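Local coordinates for ribosomal protein s2-related protein (Deinococcus radiodurans, PDB 2JH3), which binds a [4Fe-4S] cluster in a multi-domain fold that resembles chelatases, and may act as a sirohydrochlorin ferrochelatase, at the interface of chains A and B. Sequence-based numbering; all coordinates share one arbitrary frame. Chains: chain A/B, Ribosomal protein s2-related protein.

The two patches illustrate how a two-fold interface repeats its elements with the chains exchanged. Their C-alpha centres lie about 15 Å apart. Contact 1 sets the segment A:Gly443 to A:Gly446 against the 3-10 helix 311-313 of chain B and the residues that follow it. Contact 2 carries part of the twin, A:Leu312 against B:Gly446, and adds the region where A:Arg349 and B:Arg349 come together. A:Gly295, B:Leu312, A:Gly446 and B:Arg353 of contact 1 return in contact 2 as B:Gly295, A:Leu312, B:Gly446 and A:Arg353. Contact 1 relies mainly on backbone and packing, contact 2 on arginines; together they probably support a dimer of the kind deposited.

Contact 1: the interface of chains A and B. Residues chain A 293, 295, 443-446; chain B 311-316, 353.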
ATOM      1  N   ARG A 293      -7.814 -20.172  -6.344  1.00 20.11           N
ATOM      2  CA  ARG A 293      -7.488 -18.825  -5.946  1.00 20.30           C
ATOM      3  C   ARG A 293      -6.555 -18.184  -6.942  1.00 20.57           C
ATOM      4  O   ARG A 293      -5.584 -18.813  -7.377  1.00 21.01           O
ATOM      5  CB  ARG A 293      -6.820 -18.855  -4.583  1.00 20.45           C
ATOM      6  CG  ARG A 293      -7.661 -19.335  -3.474  1.00 18.45           C
ATOM      7  CD  ARG A 293      -6.835 -19.892  -2.283  1.00 21.67           C
ATOM      8  NE  ARG A 293      -7.751 -20.522  -1.343  1.00 20.79           N
ATOM      9  CZ  ARG A 293      -8.525 -19.906  -0.474  1.00 18.21           C
ATOM     10  NH1 ARG A 293      -8.395 -18.594  -0.211  1.00 24.37           N
ATOM     11  NH2 ARG A 293      -9.385 -20.641   0.238  1.00 21.98           N
ATOM     12  N   GLY A 295      -4.495 -14.597  -7.326  1.00 18.93           N
ATOM     13  CA  GLY A 295      -4.183 -13.327  -6.638  1.00 16.83           C
ATOM     14  C   GLY A 295      -5.001 -13.244  -5.374  1.00 16.41           C
ATOM     15  O   GLY A 295      -4.911 -14.098  -4.495  1.00 15.79           O
ATOM     16  N   GLY A 443      -1.139 -23.778  -8.490  1.00 20.55           N
ATOM     17  CA  GLY A 443      -1.765 -23.673  -7.187  1.00 20.73           C
ATOM     18  C   GLY A 443      -1.171 -22.624  -6.266  1.00 20.53           C
ATOM     19  O   GLY A 443      -1.505 -22.590  -5.061  1.00 22.35           O
ATOM     20  N   VAL A 444      -0.343 -21.723  -6.786  1.00 18.89           N
ATOM     21  CA  VAL A 444       0.196 -20.620  -5.992  1.00 18.84           C
ATOM     22  C   VAL A 444      -0.562 -19.310  -6.286  1.00 18.39           C
ATOM     23  O   VAL A 444      -0.297 -18.674  -7.295  1.00 17.26           O
ATOM     24  CB  VAL A 444       1.728 -20.418  -6.232  1.00 17.60           C
ATOM     25  CG1 VAL A 444       2.286 -19.387  -5.259  1.00 16.94           C
ATOM     26  CG2 VAL A 444       2.425 -21.716  -5.960  1.00 16.40           C
ATOM     27  N   PRO A 445      -1.463 -18.895  -5.384  1.00 17.76           N
ATOM     28  CA  PRO A 445      -2.333 -17.716  -5.673  1.00 18.12           C
ATOM     29  C   PRO A 445      -1.600 -16.393  -5.994  1.00 18.40           C
ATOM     30  O   PRO A 445      -2.058 -15.609  -6.850  1.00 19.31           O
ATOM     31  CB  PRO A 445      -3.150 -17.598  -4.380  1.00 18.57           C
ATOM     32  CG  PRO A 445      -3.180 -19.131  -3.909  1.00 19.61           C
ATOM     33  CD  PRO A 445      -1.772 -19.469  -4.057  1.00 18.76           C
ATOM     34  N   GLY A 446      -0.462 -16.153  -5.311  1.00 17.44           N
ATOM     35  CA  GLY A 446       0.381 -15.032  -5.569  1.00 17.97           C
ATOM     36  C   GLY A 446       1.492 -15.203  -6.565  1.00 18.15           C
ATOM     37  O   GLY A 446       2.340 -14.330  -6.639  1.00 20.79           O
TER
ATOM     38  N   THR B 311      -0.787 -16.594   2.881  1.00 14.92           N
ATOM     39  CA  THR B 311      -1.830 -17.208   2.074  1.00 14.67           C
ATOM     40  C   THR B 311      -1.464 -17.118   0.574  1.00 14.09           C
ATOM     41  O   THR B 311      -1.805 -18.018  -0.236  1.00 16.48           O
ATOM     42  CB  THR B 311      -3.231 -16.539   2.375  1.00 14.45           C
ATOM     43  OG1 THR B 311      -3.112 -15.105   2.399  1.00 15.67           O
ATOM     44  CG2 THR B 311      -3.721 -16.983   3.661  1.00 15.99           C
ATOM     45  N   LEU B 312      -0.768 -16.060   0.161  1.00 14.48           N
ATOM     46  CA  LEU B 312      -0.320 -15.955  -1.255  1.00 15.35           C
ATOM     47  C   LEU B 312       0.638 -17.028  -1.651  1.00 13.88           C
ATOM     48  O   LEU B 312       0.890 -17.267  -2.887  1.00 17.10           O
ATOM     49  CB  LEU B 312       0.214 -14.578  -1.571  1.00 14.39           C
ATOM     50  CG  LEU B 312      -0.800 -13.386  -1.622  1.00 16.39           C
ATOM     51  CD1 LEU B 312      -0.112 -12.052  -1.752  1.00 19.29           C
ATOM     52  CD2 LEU B 312      -1.781 -13.558  -2.792  1.00 15.98           C
ATOM     53  N   ASP B 313       1.253 -17.668  -0.641  1.00 14.41           N
ATOM     54  CA  ASP B 313       2.298 -18.667  -0.864  1.00 16.47           C
ATOM     55  C   ASP B 313       1.750 -20.136  -0.701  1.00 15.60           C
ATOM     56  O   ASP B 313       2.517 -21.068  -0.677  1.00 16.08           O
ATOM     57  CB  ASP B 313       3.495 -18.479   0.073  1.00 15.20           C
ATOM     58  CG  ASP B 313       4.365 -17.324  -0.331  1.00 17.34           C
ATOM     59  OD1 ASP B 313       4.509 -17.065  -1.546  1.00 19.70           O
ATOM     60  OD2 ASP B 313       4.952 -16.701   0.573  1.00 20.14           O
ATOM     61  N   GLU B 314       0.455 -20.271  -0.526  1.00 17.00           N
ATOM     62  CA  GLU B 314      -0.214 -21.531  -0.571  1.00 18.64           C
ATOM     63  C   GLU B 314       0.205 -22.320  -1.782  1.00 18.34           C
ATOM     64  O   GLU B 314       0.308 -21.758  -2.853  1.00 17.92           O
ATOM     65  CB  GLU B 314      -1.717 -21.365  -0.504  1.00 18.75           C
ATOM     66  CG  GLU B 314      -2.351 -22.768  -0.465  1.00 17.80           C
ATOM     67  CD  GLU B 314      -3.809 -22.751  -0.392  1.00 23.54           C
ATOM     68  OE1 GLU B 314      -4.431 -21.650  -0.411  1.00 21.27           O
ATOM     69  OE2 GLU B 314      -4.343 -23.870  -0.260  1.00 25.15           O
ATOM     70  N   GLY B 315       0.631 -23.559  -1.539  1.00 19.48           N
ATOM     71  CA  GLY B 315       1.080 -24.498  -2.600  1.00 19.36           C
ATOM     72  C   GLY B 315       2.509 -24.324  -3.084  1.00 18.80           C
ATOM     73  O   GLY B 315       2.963 -25.044  -3.928  1.00 19.25           O
ATOM     74  N   ARG B 316       3.220 -23.304  -2.595  1.00 20.83           N
ATOM     75  CA  ARG B 316       4.542 -22.963  -3.064  1.00 20.24           C
ATOM     76  C   ARG B 316       5.578 -23.970  -2.479  1.00 20.08           C
ATOM     77  O   ARG B 316       5.466 -24.438  -1.346  1.00 19.12           O
ATOM     78  CB  ARG B 316       4.898 -21.517  -2.681  1.00 19.53           C
ATOM     79  CG  ARG B 316       6.151 -20.993  -3.300  1.00 21.24           C
ATOM     80  CD  ARG B 316       6.178 -19.453  -3.201  1.00 20.69           C
ATOM     81  NE  ARG B 316       7.454 -18.867  -3.570  1.00 15.44           N
ATOM     82  CZ  ARG B 316       7.849 -17.627  -3.275  1.00 21.83           C
ATOM     83  NH1 ARG B 316       7.085 -16.803  -2.608  1.00 16.26           N
ATOM     84  NH2 ARG B 316       9.032 -17.225  -3.662  1.00 20.18           N
ATOM     85  N   ARG B 353       5.832 -11.950   1.351  1.00 17.68           N
ATOM     86  CA  ARG B 353       5.857 -13.342   0.937  1.00 18.21           C
ATOM     87  C   ARG B 353       7.271 -13.958   1.139  1.00 17.62           C
ATOM     88  O   ARG B 353       8.195 -13.287   1.501  1.00 17.33           O
ATOM     89  CB  ARG B 353       5.463 -13.438  -0.516  1.00 17.31           C
ATOM     90  CG  ARG B 353       3.982 -13.200  -0.742  1.00 19.37           C
ATOM     91  CD  ARG B 353       3.731 -13.111  -2.241  1.00 19.54           C
ATOM     92  NE  ARG B 353       4.177 -11.826  -2.760  1.00 21.38           N
ATOM     93  CZ  ARG B 353       3.968 -11.374  -3.989  1.00 23.22           C
ATOM     94  NH1 ARG B 353       3.293 -12.134  -4.852  1.00 20.91           N
ATOM     95  NH2 ARG B 353       4.374 -10.130  -4.301  1.00 21.95           N
TER
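Backbone docking between two copies of one protein dominates here: the glycine-flanked segment A:Gly443 to A:Gly446 lies against the 3-10 helix 311-313 of chain B and the turn after it. A hydrogen bond across runs from the amide A:Gly446 N to the carbonyl B:Leu312 O, 3.0 Å long and moderately bent, and it arrives in the carbonyl plane on a lone pair. The carbonyls A:Gly443 O and B:Glu314 O, by contrast, face each other at 3.0 Å; both can only accept, so this pair is a clash and gives no attraction.

Apolar packing surrounds that bond. A:Val444 places CG1 anti to the backbone N (chi1 -173°), which directs this methyl toward B:Leu312 O. Its other branch, CG2, rests on the backbone of B:Arg316, 3.8 Å from CA. A:Pro445 brings its CD to 4.0 Å from B:Glu314 CB. B:Leu312 answers with one branch, CD2, which settles 3.8 Å from A:Gly446 CA; with no side chain at this glycine, the methyl can approach the main chain directly.

Charge contributes less closely. B:Glu314 is fully extended, CG anti to the backbone N (chi1 -176°), and its side chain crosses that of A:Arg293 at about a right angle. The resulting salt bridge is loose, 3.6 Å between A:Arg293 NE and B:Glu314 OE1, with the two planes 43° apart. Within chain B, B:Arg316 NH1 donates to B:Asp313 OD1 over 2.8 Å, meeting the carboxylate from above its plane; this bond probably helps to brace the turn on which A:Val444 packs.

In the fold, the chain A segment follows the 3-10 helix 440-442 in the cluster-binding region, whereas its chain B partner follows strand 305-310 in the stabilising region, so the main docking joins different regions of the two copies, while A:Arg293, in strand 292-294, comes from the stabilising region.

Contact 2: the interface of chains A and B. Residues chain A 296, 310, 312, 338, 349-351, 353; chain B 295, 349, 425-426, 446.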
ATOM      1  N   GLU A 296      -5.822 -12.194  -5.262  1.00 15.61           N
ATOM      2  CA  GLU A 296      -6.635 -11.931  -4.106  1.00 16.48           C
ATOM      3  C   GLU A 296      -8.106 -12.339  -4.298  1.00 16.58           C
ATOM      4  O   GLU A 296      -8.969 -11.940  -3.476  1.00 18.23           O
ATOM      5  CB  GLU A 296      -6.624 -10.442  -3.805  1.00 16.00           C
ATOM      6  CG  GLU A 296      -5.301  -9.860  -3.228  1.00 16.52           C
ATOM      7  CD  GLU A 296      -5.473  -8.354  -2.743  1.00 17.25           C
ATOM      8  OE1 GLU A 296      -5.499  -7.448  -3.613  1.00 20.66           O
ATOM      9  OE2 GLU A 296      -5.475  -8.097  -1.503  1.00 20.77           O
ATOM     10  N   HIS A 310     -13.411 -11.643  -2.736  1.00 15.79           N
ATOM     11  CA  HIS A 310     -12.044 -11.427  -2.254  1.00 14.94           C
ATOM     12  C   HIS A 310     -11.702 -12.606  -1.337  1.00 14.79           C
ATOM     13  O   HIS A 310     -12.509 -13.023  -0.529  1.00 12.23           O
ATOM     14  CB  HIS A 310     -11.985 -10.110  -1.512  1.00 15.93           C
ATOM     15  CG  HIS A 310     -10.622  -9.567  -1.314  1.00 13.76           C
ATOM     16  ND1 HIS A 310      -9.698 -10.162  -0.498  1.00 16.65           N
ATOM     17  CD2 HIS A 310     -10.069  -8.415  -1.725  1.00 15.34           C
ATOM     18  CE1 HIS A 310      -8.615  -9.403  -0.452  1.00 16.06           C
ATOM     19  NE2 HIS A 310      -8.815  -8.345  -1.184  1.00 16.33           N
ATOM     20  N   LEU A 312     -10.031 -12.486   1.406  1.00 16.31           N
ATOM     21  CA  LEU A 312     -10.243 -12.044   2.766  1.00 15.96           C
ATOM     22  C   LEU A 312     -11.715 -12.189   3.228  1.00 18.27           C
ATOM     23  O   LEU A 312     -12.001 -12.167   4.413  1.00 16.92           O
ATOM     24  CB  LEU A 312      -9.788 -10.555   2.973  1.00 15.51           C
ATOM     25  CG  LEU A 312      -8.251 -10.259   2.928  1.00 12.47           C
ATOM     26  CD1 LEU A 312      -8.022  -8.752   2.956  1.00 18.98           C
ATOM     27  CD2 LEU A 312      -7.567 -10.922   4.047  1.00 16.73           C
ATOM     28  N   GLU A 338      -9.945   0.581  -1.162  1.00 20.84           N
ATOM     29  CA  GLU A 338     -10.814   0.895  -0.034  1.00 21.85           C
ATOM     30  C   GLU A 338     -10.772   2.360   0.417  1.00 22.98           C
ATOM     31  O   GLU A 338     -11.664   2.787   1.152  1.00 25.49           O
ATOM     32  CB  GLU A 338     -10.590  -0.102   1.137  1.00 21.57           C
ATOM     33  CG  GLU A 338     -11.121  -1.519   0.772  1.00 22.02           C
ATOM     34  CD  GLU A 338     -10.775  -2.580   1.784  1.00 21.07           C
ATOM     35  OE1 GLU A 338     -10.258  -2.236   2.859  1.00 24.23           O
ATOM     36  OE2 GLU A 338     -11.055  -3.760   1.552  1.00 24.70           O
ATOM     37  N   ARG A 349      -1.821  -5.317  -4.666  1.00 16.79           N
ATOM     38  CA  ARG A 349      -2.444  -5.929  -3.486  1.00 16.50           C
ATOM     39  C   ARG A 349      -3.367  -4.952  -2.753  1.00 16.86           C
ATOM     40  O   ARG A 349      -3.257  -4.677  -1.508  1.00 18.30           O
ATOM     41  CB  ARG A 349      -1.353  -6.487  -2.588  1.00 16.59           C
ATOM     42  CG  ARG A 349      -1.781  -7.714  -1.700  1.00 18.41           C
ATOM     43  CD  ARG A 349      -0.920  -7.849  -0.428  1.00 19.59           C
ATOM     44  NE  ARG A 349       0.483  -8.080  -0.842  1.00 18.78           N
ATOM     45  CZ  ARG A 349       1.471  -8.434  -0.024  1.00 19.60           C
ATOM     46  NH1 ARG A 349       1.229  -8.575   1.251  1.00 19.75           N
ATOM     47  NH2 ARG A 349       2.690  -8.593  -0.479  1.00 17.62           N
ATOM     48  N   THR A 350      -4.355  -4.430  -3.492  1.00 17.25           N
ATOM     49  CA  THR A 350      -5.233  -3.359  -3.026  1.00 15.98           C
ATOM     50  C   THR A 350      -6.665  -3.589  -3.455  1.00 16.72           C
ATOM     51  O   THR A 350      -7.449  -2.672  -3.392  1.00 17.00           O
ATOM     52  CB  THR A 350      -4.774  -2.033  -3.581  1.00 16.08           C
ATOM     53  OG1 THR A 350      -4.833  -2.122  -4.994  1.00 17.56           O
ATOM     54  CG2 THR A 350      -3.332  -1.715  -3.131  1.00 14.52           C
ATOM     55  N   LEU A 351      -7.048  -4.846  -3.764  1.00 17.24           N
ATOM     56  CA  LEU A 351      -8.389  -5.170  -4.214  1.00 17.23           C
ATOM     57  C   LEU A 351      -9.254  -4.899  -3.012  1.00 17.24           C
ATOM     58  O   LEU A 351      -8.904  -5.255  -1.931  1.00 16.68           O
ATOM     59  CB  LEU A 351      -8.501  -6.631  -4.617  1.00 18.14           C
ATOM     60  CG  LEU A 351      -9.682  -7.127  -5.415  1.00 18.03           C
ATOM     61  CD1 LEU A 351      -9.601  -6.510  -6.710  1.00 22.70           C
ATOM     62  CD2 LEU A 351      -9.626  -8.633  -5.509  1.00 17.75           C
ATOM     63  N   ARG A 353     -12.517  -5.260  -0.447  1.00 18.98           N
ATOM     64  CA  ARG A 353     -13.410  -6.207   0.119  1.00 19.74           C
ATOM     65  C   ARG A 353     -14.862  -5.762  -0.095  1.00 19.08           C
ATOM     66  O   ARG A 353     -15.137  -4.681  -0.567  1.00 19.35           O
ATOM     67  CB  ARG A 353     -13.119  -6.436   1.605  1.00 19.85           C
ATOM     68  CG  ARG A 353     -11.853  -7.173   1.867  1.00 21.39           C
ATOM     69  CD  ARG A 353     -11.472  -7.123   3.354  1.00 22.34           C
ATOM     70  NE  ARG A 353     -10.872  -5.848   3.703  1.00 21.73           N
ATOM     71  CZ  ARG A 353     -10.369  -5.489   4.893  1.00 23.15           C
ATOM     72  NH1 ARG A 353     -10.435  -6.312   5.919  1.00 25.24           N
ATOM     73  NH2 ARG A 353      -9.761  -4.298   5.002  1.00 23.58           N
TER
ATOM     74  N   GLY B 295      -5.941 -13.280   8.811  1.00 18.98           N
ATOM     75  CA  GLY B 295      -5.295 -12.241   8.025  1.00 18.09           C
ATOM     76  C   GLY B 295      -4.754 -12.732   6.698  1.00 18.56           C
ATOM     77  O   GLY B 295      -5.484 -13.314   5.893  1.00 18.28           O
ATOM     78  N   ARG B 349      -1.979  -4.746   5.335  1.00 17.98           N
ATOM     79  CA  ARG B 349      -2.031  -5.716   4.250  1.00 18.49           C
ATOM     80  C   ARG B 349      -0.699  -5.690   3.399  1.00 18.95           C
ATOM     81  O   ARG B 349      -0.715  -5.491   2.177  1.00 17.41           O
ATOM     82  CB  ARG B 349      -3.276  -5.456   3.378  1.00 17.65           C
ATOM     83  CG  ARG B 349      -3.833  -6.719   2.705  1.00 21.71           C
ATOM     84  CD  ARG B 349      -4.521  -6.332   1.344  1.00 20.10           C
ATOM     85  NE  ARG B 349      -5.683  -5.525   1.670  1.00 23.92           N
ATOM     86  CZ  ARG B 349      -6.647  -5.246   0.796  1.00 22.45           C
ATOM     87  NH1 ARG B 349      -6.596  -5.740  -0.410  1.00 18.57           N
ATOM     88  NH2 ARG B 349      -7.677  -4.525   1.164  1.00 24.00           N
ATOM     89  N   CYS B 425      -5.059  -1.309   5.947  1.00 17.97           N
ATOM     90  CA  CYS B 425      -5.142  -2.157   7.115  1.00 18.25           C
ATOM     91  C   CYS B 425      -6.224  -3.240   6.982  1.00 18.21           C
ATOM     92  O   CYS B 425      -7.228  -3.031   6.385  1.00 19.05           O
ATOM     93  CB  CYS B 425      -5.448  -1.262   8.333  1.00 15.34           C
ATOM     94  SG  CYS B 425      -5.338  -1.988  10.043  1.00 16.96           S
ATOM     95  N   LEU B 426      -6.009  -4.395   7.597  1.00 18.97           N
ATOM     96  CA  LEU B 426      -6.980  -5.465   7.623  1.00 18.92           C
ATOM     97  C   LEU B 426      -8.120  -5.207   8.586  1.00 18.19           C
ATOM     98  O   LEU B 426      -9.188  -5.746   8.406  1.00 18.79           O
ATOM     99  CB  LEU B 426      -6.300  -6.712   8.144  1.00 17.46           C
ATOM    100  CG  LEU B 426      -5.768  -7.766   7.187  1.00 22.17           C
ATOM    101  CD1 LEU B 426      -5.771  -7.513   5.750  1.00 23.59           C
ATOM    102  CD2 LEU B 426      -4.542  -8.328   7.710  1.00 26.56           C
ATOM    103  N   GLY B 446     -10.263 -11.991   6.842  1.00 19.14           N
ATOM    104  CA  GLY B 446     -10.071 -10.552   6.940  1.00 18.68           C
ATOM    105  C   GLY B 446     -10.930  -9.785   7.909  1.00 19.11           C
ATOM    106  O   GLY B 446     -11.041  -8.575   7.780  1.00 19.93           O
TER
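B:Arg349 sets CG anti to its backbone N (chi1 -151°) and then bends at chi3 (-66°), a shape that carries its guanidinium deep into chain A; A:Arg353, also bent at chi3, reaches the opposite way. The B:Arg349 tip meets A:Glu296 tip to tip, and NH1 donates over 2.8 Å to the syn lone pair of OE2, making a salt bridge. B:Arg349 NH1 also gives a nearly straight bond (166°) to the carbonyl A:Leu351 O at 2.8 Å, in both the guanidinium and carbonyl planes. A:Leu312 CD1 covers one face of this guanidinium near its rim, and A:Glu338 OE2 adds a long salt bridge, 3.5 Å from B:Arg349 NH2. An alanine at B:Arg349 would remove the guanidinium and would probably leave the A:Glu296 carboxylate and A:Leu351 carbonyl without their partner from chain B, weakening the interface.

Second-shell bonds hold the receptors. A:Leu351 N donates to A:Glu296 OE1 at 3.0 Å, which probably helps to steady the carboxylate. A:Arg353 grips A:Glu338 side-on, NE to OE2 and NH2 to OE1 on syn lone pairs, while its backbone N takes the anti lone pair of OE2; this would favour a negative charge between the two arginines. Thus oriented, A:Arg353 approaches the main chain beside cluster ligand B:Cys425, where its NH1 donates to B:Leu426 O at 2.8 Å from above the carbonyl plane.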